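Local coordinates for hypothetical protein TT1662 (Thermus thermophilus, PDB 1UFO) that is a hydrolase of the alpha/beta hydrolase fold whose natural substrate is not established, probably working through a nucleophilic serine, at residues R83-F88 with A119-A124; L26-H31 with E90-V95; V173-L178 with P200-G205. All blocks are in the same frame, centred on the assembly; numbering follows the deposited sequence.

Interaction 1: R83-F88 with A119-A124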
# COMPACT_ATOMS: atom_id res chain seq x y z
N ARG A 83 11.31 25.96 -11.92
CA ARG A 83 12.13 26.90 -11.13
C ARG A 83 11.51 26.97 -9.70
O ARG A 83 12.25 26.98 -8.69
CB ARG A 83 12.15 28.25 -11.86
CG ARG A 83 12.77 29.38 -11.02
CD ARG A 83 14.13 28.99 -10.36
NE ARG A 83 15.12 28.50 -11.32
CZ ARG A 83 16.28 27.93 -10.99
NH1 ARG A 83 17.14 27.52 -11.93
NH2 ARG A 83 16.64 27.76 -9.70
N VAL A 84 10.18 27.00 -9.60
CA VAL A 84 9.53 26.88 -8.23
C VAL A 84 10.04 25.55 -7.58
O VAL A 84 10.45 25.59 -6.40
CB VAL A 84 8.02 26.76 -8.33
CG1 VAL A 84 7.40 26.34 -6.92
CG2 VAL A 84 7.38 28.14 -8.73
N ALA A 85 10.07 24.44 -8.30
CA ALA A 85 10.55 23.16 -7.71
C ALA A 85 11.99 23.21 -7.24
O ALA A 85 12.30 22.72 -6.14
CB ALA A 85 10.42 22.04 -8.74
N LEU A 86 12.85 23.82 -8.03
CA LEU A 86 14.27 23.92 -7.62
C LEU A 86 14.42 24.81 -6.35
O LEU A 86 15.29 24.51 -5.51
CB LEU A 86 15.09 24.48 -8.82
CG LEU A 86 15.30 23.40 -9.90
CD1 LEU A 86 15.78 24.16 -11.13
CD2 LEU A 86 16.35 22.37 -9.46
N GLY A 87 13.65 25.86 -6.27
CA GLY A 87 13.70 26.78 -5.12
C GLY A 87 13.16 26.04 -3.90
O GLY A 87 13.72 26.07 -2.78
N PHE A 88 12.05 25.36 -4.13
CA PHE A 88 11.38 24.61 -3.04
C PHE A 88 12.33 23.51 -2.51
O PHE A 88 12.41 23.26 -1.27
CB PHE A 88 10.08 23.97 -3.62
CG PHE A 88 9.04 23.55 -2.58
CD1 PHE A 88 9.03 24.03 -1.30
CD2 PHE A 88 7.98 22.76 -3.02
CE1 PHE A 88 7.92 23.77 -0.43
CE2 PHE A 88 6.87 22.48 -2.20
CZ PHE A 88 6.83 22.99 -0.91
N ALA A 119 10.77 15.91 -3.64
CA ALA A 119 11.34 14.83 -2.80
C ALA A 119 12.38 14.04 -3.63
O ALA A 119 13.46 13.68 -3.11
CB ALA A 119 10.17 13.92 -2.28
N HIS A 120 12.04 13.74 -4.88
CA HIS A 120 12.99 13.05 -5.76
C HIS A 120 14.27 13.88 -5.99
O HIS A 120 15.38 13.32 -5.92
CB HIS A 120 12.29 12.73 -7.07
CG HIS A 120 11.55 11.43 -7.01
ND1 HIS A 120 12.17 10.21 -7.19
CD2 HIS A 120 10.22 11.17 -6.82
CE1 HIS A 120 11.25 9.25 -7.14
NE2 HIS A 120 10.06 9.80 -6.91
N LEU A 121 14.12 15.16 -6.27
CA LEU A 121 15.27 16.03 -6.47
C LEU A 121 16.19 15.95 -5.19
O LEU A 121 17.41 15.90 -5.31
CB LEU A 121 14.87 17.49 -6.66
CG LEU A 121 14.16 17.88 -7.94
CD1 LEU A 121 13.75 19.28 -7.96
CD2 LEU A 121 15.13 17.56 -9.12
N LEU A 122 15.60 15.97 -4.00
CA LEU A 122 16.38 15.89 -2.76
C LEU A 122 17.10 14.57 -2.65
O LEU A 122 18.30 14.56 -2.25
CB LEU A 122 15.47 16.08 -1.52
CG LEU A 122 14.97 17.51 -1.32
CD1 LEU A 122 13.65 17.52 -0.39
CD2 LEU A 122 16.10 18.38 -0.70
N LEU A 123 16.41 13.45 -2.95
CA LEU A 123 17.09 12.15 -2.88
C LEU A 123 18.22 12.08 -3.92
O LEU A 123 19.29 11.52 -3.63
CB LEU A 123 16.10 10.96 -3.10
CG LEU A 123 15.05 10.82 -2.02
CD1 LEU A 123 14.05 9.79 -2.45
CD2 LEU A 123 15.68 10.37 -0.70
N ALA A 124 17.99 12.64 -5.10
CA ALA A 124 19.03 12.55 -6.18
C ALA A 124 20.26 13.36 -5.78
O ALA A 124 21.37 13.07 -6.28
CB ALA A 124 18.47 13.04 -7.53

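Interaction 2: L26-H31 with E90-V95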
# COMPACT_ATOMS: atom_id res chain seq x y z
N LEU A 26 9.67 13.29 12.74
CA LEU A 26 9.29 14.53 12.02
C LEU A 26 8.82 14.12 10.63
O LEU A 26 9.37 13.21 10.06
CB LEU A 26 10.56 15.42 11.80
CG LEU A 26 11.11 16.08 13.05
CD1 LEU A 26 12.65 16.36 12.87
CD2 LEU A 26 10.28 17.36 13.28
N LEU A 27 7.84 14.83 10.10
CA LEU A 27 7.45 14.61 8.69
C LEU A 27 7.41 16.00 8.08
O LEU A 27 6.59 16.84 8.44
CB LEU A 27 6.06 13.96 8.56
CG LEU A 27 5.58 13.72 7.14
CD1 LEU A 27 6.61 12.82 6.38
CD2 LEU A 27 4.21 13.10 7.08
N LEU A 28 8.33 16.27 7.14
CA LEU A 28 8.30 17.53 6.38
C LEU A 28 7.47 17.24 5.15
O LEU A 28 7.82 16.34 4.37
CB LEU A 28 9.76 17.99 5.97
CG LEU A 28 9.79 19.21 5.02
CD1 LEU A 28 9.10 20.44 5.64
CD2 LEU A 28 11.32 19.57 4.71
N ALA A 29 6.42 18.01 4.97
CA ALA A 29 5.46 17.81 3.82
C ALA A 29 5.56 18.95 2.86
O ALA A 29 5.56 20.10 3.26
CB ALA A 29 4.01 17.68 4.36
N LEU A 30 5.62 18.61 1.57
CA LEU A 30 5.84 19.52 0.44
C LEU A 30 4.64 19.45 -0.46
O LEU A 30 4.33 18.41 -1.04
CB LEU A 30 7.09 19.14 -0.37
CG LEU A 30 8.31 18.98 0.55
CD1 LEU A 30 9.53 18.55 -0.35
CD2 LEU A 30 8.71 20.31 1.30
N HIS A 31 3.91 20.58 -0.51
CA HIS A 31 2.67 20.65 -1.24
C HIS A 31 2.89 20.67 -2.76
O HIS A 31 4.04 20.76 -3.22
CB HIS A 31 1.89 21.91 -0.73
CG HIS A 31 2.49 23.22 -1.16
ND1 HIS A 31 2.45 23.68 -2.46
CD2 HIS A 31 3.17 24.17 -0.43
CE1 HIS A 31 3.03 24.88 -2.52
NE2 HIS A 31 3.46 25.21 -1.29
N GLU A 90 15.71 23.54 -2.50
CA GLU A 90 16.84 24.08 -1.73
C GLU A 90 16.37 24.50 -0.35
O GLU A 90 17.09 24.28 0.63
CB GLU A 90 17.47 25.21 -2.54
CG GLU A 90 18.69 25.84 -1.96
CD GLU A 90 18.33 26.84 -0.85
OE1 GLU A 90 19.23 27.03 -0.02
OE2 GLU A 90 17.23 27.45 -0.82
N GLU A 91 15.18 25.08 -0.29
CA GLU A 91 14.60 25.53 1.01
C GLU A 91 14.27 24.32 1.87
O GLU A 91 14.52 24.31 3.09
CB GLU A 91 13.29 26.33 0.78
CG GLU A 91 13.62 27.69 0.14
CD GLU A 91 12.45 28.34 -0.49
OE1 GLU A 91 11.38 27.71 -0.60
OE2 GLU A 91 12.61 29.53 -0.89
N ALA A 92 13.68 23.28 1.26
CA ALA A 92 13.28 22.14 2.03
C ALA A 92 14.46 21.45 2.67
O ALA A 92 14.37 20.96 3.79
CB ALA A 92 12.54 21.12 1.09
N ARG A 93 15.59 21.38 1.96
CA ARG A 93 16.72 20.70 2.56
C ARG A 93 17.19 21.49 3.80
O ARG A 93 17.50 20.87 4.85
CB ARG A 93 17.87 20.56 1.57
CG ARG A 93 18.89 19.63 2.12
CD ARG A 93 19.92 19.23 1.11
NE ARG A 93 20.84 18.28 1.76
CZ ARG A 93 21.62 17.45 1.09
NH1 ARG A 93 22.46 16.64 1.74
NH2 ARG A 93 21.54 17.41 -0.25
N ARG A 94 17.20 22.82 3.69
CA ARG A 94 17.63 23.63 4.87
C ARG A 94 16.63 23.50 6.02
O ARG A 94 17.06 23.33 7.20
CB ARG A 94 17.85 25.10 4.48
CG ARG A 94 19.15 25.27 3.67
CD ARG A 94 19.47 26.73 3.44
NE ARG A 94 18.50 27.34 2.53
CZ ARG A 94 17.53 28.20 2.83
NH1 ARG A 94 16.70 28.65 1.87
NH2 ARG A 94 17.36 28.63 4.08
N VAL A 95 15.35 23.48 5.69
CA VAL A 95 14.33 23.33 6.75
C VAL A 95 14.48 21.97 7.44
O VAL A 95 14.40 21.86 8.66
CB VAL A 95 12.90 23.49 6.15
CG1 VAL A 95 11.78 23.06 7.24
CG2 VAL A 95 12.67 24.99 5.72

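Interaction 3: V173-L178 with P200-G205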
# COMPACT_ATOMS: atom_id res chain seq x y z
N VAL A 173 17.08 4.79 0.20
CA VAL A 173 16.13 5.36 1.17
C VAL A 173 14.70 4.80 0.89
O VAL A 173 14.22 4.84 -0.25
CB VAL A 173 16.06 6.88 1.01
CG1 VAL A 173 14.85 7.46 1.78
CG2 VAL A 173 17.42 7.49 1.49
N PRO A 174 14.00 4.31 1.92
CA PRO A 174 12.65 3.78 1.70
C PRO A 174 11.77 4.80 0.99
O PRO A 174 11.70 5.96 1.36
CB PRO A 174 12.09 3.51 3.09
CG PRO A 174 13.47 3.10 3.92
CD PRO A 174 14.47 4.14 3.33
N LEU A 175 11.09 4.33 -0.05
CA LEU A 175 10.31 5.23 -0.87
C LEU A 175 9.03 4.56 -1.30
O LEU A 175 9.05 3.49 -1.90
CB LEU A 175 11.13 5.63 -2.14
CG LEU A 175 10.39 6.36 -3.30
CD1 LEU A 175 9.92 7.65 -2.73
CD2 LEU A 175 11.32 6.61 -4.42
N LEU A 176 7.92 5.22 -0.99
CA LEU A 176 6.60 4.67 -1.39
C LEU A 176 5.90 5.65 -2.30
O LEU A 176 5.75 6.80 -1.91
CB LEU A 176 5.68 4.41 -0.15
CG LEU A 176 4.24 4.15 -0.47
CD1 LEU A 176 4.22 2.81 -1.29
CD2 LEU A 176 3.46 3.99 0.83
N HIS A 177 5.52 5.21 -3.50
CA HIS A 177 4.75 6.08 -4.41
C HIS A 177 3.28 5.66 -4.21
O HIS A 177 2.95 4.47 -4.23
CB HIS A 177 5.15 5.89 -5.88
CG HIS A 177 6.03 6.96 -6.40
ND1 HIS A 177 5.53 8.14 -6.93
CD2 HIS A 177 7.40 7.09 -6.44
CE1 HIS A 177 6.55 8.93 -7.28
NE2 HIS A 177 7.69 8.31 -6.98
N LEU A 178 2.40 6.65 -3.97
CA LEU A 178 0.97 6.36 -3.78
C LEU A 178 0.28 7.09 -4.93
O LEU A 178 0.55 8.28 -5.19
CB LEU A 178 0.46 6.94 -2.43
CG LEU A 178 1.28 6.34 -1.27
CD1 LEU A 178 2.39 7.32 -0.77
CD2 LEU A 178 0.28 6.07 -0.09
N PRO A 200 16.72 -0.98 -10.32
CA PRO A 200 18.05 -1.60 -10.24
C PRO A 200 18.89 -1.06 -9.10
O PRO A 200 19.86 -1.70 -8.69
CB PRO A 200 18.66 -1.26 -11.59
CG PRO A 200 17.45 -0.89 -12.50
CD PRO A 200 16.52 -0.24 -11.59
N HIS A 201 18.52 0.12 -8.60
CA HIS A 201 19.24 0.76 -7.50
C HIS A 201 18.66 0.52 -6.09
O HIS A 201 19.14 1.10 -5.11
CB HIS A 201 19.30 2.28 -7.79
CG HIS A 201 19.95 2.60 -9.09
ND1 HIS A 201 21.30 2.45 -9.30
CD2 HIS A 201 19.44 3.07 -10.26
CE1 HIS A 201 21.60 2.80 -10.54
NE2 HIS A 201 20.49 3.18 -11.15
N TYR A 202 17.63 -0.29 -6.02
CA TYR A 202 16.97 -0.68 -4.78
C TYR A 202 16.97 -2.24 -4.72
O TYR A 202 15.92 -2.91 -4.62
CB TYR A 202 15.56 -0.13 -4.75
CG TYR A 202 15.51 1.30 -4.24
CD1 TYR A 202 15.85 2.40 -5.03
CD2 TYR A 202 15.12 1.53 -2.95
CE1 TYR A 202 15.80 3.72 -4.49
CE2 TYR A 202 15.05 2.77 -2.41
CZ TYR A 202 15.39 3.88 -3.21
OH TYR A 202 15.21 5.18 -2.74
N PRO A 203 18.17 -2.83 -4.79
CA PRO A 203 18.35 -4.30 -4.74
C PRO A 203 17.95 -4.94 -3.40
O PRO A 203 17.89 -6.20 -3.31
CB PRO A 203 19.87 -4.48 -5.02
CG PRO A 203 20.46 -3.25 -4.39
CD PRO A 203 19.48 -2.16 -4.91
N GLU A 204 17.66 -4.12 -2.38
CA GLU A 204 17.33 -4.69 -1.10
C GLU A 204 15.90 -4.31 -0.76
O GLU A 204 15.47 -4.33 0.38
CB GLU A 204 18.33 -4.23 -0.02
CG GLU A 204 19.78 -4.82 -0.38
CD GLU A 204 20.73 -4.94 0.78
OE1 GLU A 204 20.24 -5.35 1.84
OE2 GLU A 204 21.94 -4.60 0.61
N GLY A 205 15.12 -4.04 -1.81
CA GLY A 205 13.76 -3.64 -1.50
C GLY A 205 13.65 -2.20 -0.93
O GLY A 205 14.47 -1.27 -1.17

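Interaction 1: R83-F88 with A119-A124
Leu86 and Leu121 have the nearest CA atoms between segments 83-88 and 119-124, 8.0 Å apart; both segments are helical, on helices 77-103 and 114-124. Leu121 does most of the bridging. Its CB points toward the other helix, and with CG set beside the backbone N and anti to the carbonyl carbon (chi1 -69°) the extended side chain carries CD1 across. That one methyl meets two residues of the turn opposite: Leu121 CD1 lies 4.3 Å from Leu86 CD2 and 4.4 Å from Ala85 CB, and it also touches the backbone, 4.2 Å from Ala85 O. Leu86 sets out away from the partner helix, yet its CD2 branch bends back to meet this methyl. The spacing is loose van der Waals contact, mostly apolar, and Leu158 of helix 153-160 touches both leucines and so fills in beside them. Ala85 also rests on Leu114 and Val118, earlier on helix 114-124. That helix follows strand 107-112 through a GxSxG sequence around Ser113, consistent with the nucleophile elbow. Two helices that cross steeply on one side of the sheet, one leading off from the probable elbow, fit the alpha/beta hydrolase fold.

Interaction 2: L26-H31 with E90-V95
Leu28 and Leu30, alternate residues of strand 25-30, project from the same side of the sheet onto helix 77-103, where Ala92 and Val95 point back at them. The apolar contacts fall into two groups. Around Ala92, the methyl CB receives one branch from each leucine: Leu30 CD2 at 3.9 Å and Leu28 CD2 at 4.1 Å. Around Val95, the other branch of Leu28 takes over, its CD1 lying 4.1 Å from Val95 CG1, with the two side chains crossing at about a right angle. Leu28 thus straddles one helical turn, one methyl for each residue; CG anti to the backbone N (chi1 173°) is what sends both branches out to the helix.

Strand 26-30 and helix 90-95 run nearly antiparallel, at 167°, with their axes 10.1 Å apart. This is the layering of the alpha/beta hydrolase fold, a helix laid along a largely parallel central sheet, and the small side chain of Ala92 lets the leucines come close to the helix backbone. Leu28 CD2 in fact reaches to 3.5 Å from Ala92 O. Strands 52-56 and 107-112 flank strand 25-30 and add Leu55 and Leu109 against Leu28.

Between the two segments there is no polar bond. Within the helix segment Arg94 forms a salt bridge with Glu90 one turn earlier, gripping it side-on, Arg94 NE to Glu90 OE1 at 2.7 Å and Arg94 NH1 to Glu90 OE2 at 3.0 Å. The second bond is nearly straight (170°) and arrives on the syn side of the carboxylate, whereas OE1 is met from above the carboxylate plane.

Interaction 3: V173-L178 with P200-G205
Tyr202 reaches over to Val173 with its ring edge leading, and its hydroxyl ends on the backbone rather than on a side chain. Tyr202 OH donates a hydrogen bond to Val173 O at 2.7 Å. The donor sits in the carbonyl plane on a lone pair, at a C=O...donor angle of 135°, close to what an sp2 oxygen prefers. The carbonyl oxygen lies near the plane of the ring, at its edge, with Tyr202 CE2 3.1 Å from Val173 O, while the peptide plane is turned steeply against the ring.

The torsions explain this reach: CG of Tyr202 stands beside the backbone N and anti to the carbonyl carbon (chi1 -85°), which carries the ring from its loop to the residues that lead into strand 175-180. The CB of Val173 is directed away from the loop, leaving its main chain to face the phenol. Leu175 is turned the other way, with its CB toward the tyrosine, and Leu175 CB lies 4.1 Å from Tyr202 OH, giving the hydroxyl an apolar neighbour. Beside the ring, with Gly205 O at its edge, a type I turn from Tyr202 to Gly205 closes with Gly205 N to Tyr202 O at 3.1 Å. It brings the chain round into strand 207-212, the sheet's outermost strand within this chain, next to strand 175-180. A phenylalanine in place of Tyr202 would probably leave Val173 O without this donor and the loop less firmly tied to the segment leading into strand 175-180.

Because all three touching residues are buried, the phenol supplies a polar mate for a carbonyl in a buried place, with Leu175 beside it, and a side chain here joins the loop to the segment leading into strand 175-180, just ahead of the regular backbone pairing that Leu175 makes with Arg206 and Ala208.

Interactions 1 and 2 share helix 77-103 and lie 10 Å apart, centre to centre, in the interior: the first joins it to helix 114-124, the second lays it on the sheet. They touch directly, Phe88 packing on Leu30 and Leu122 on Ala92. Both are mostly apolar across their interfaces. Interaction 3 is also buried but lies further from the chain's centre, toward the sheet's edge, and rests on a tyrosine hydroxyl and a backbone carbonyl. Although interactions 2 and 3 reach the same sheet, their nearest atoms are about 10 Å apart. Helix 114-124 connects interactions 1 and 3, through a probable His120-His177 hydrogen bond and Leu123 packed on Val173.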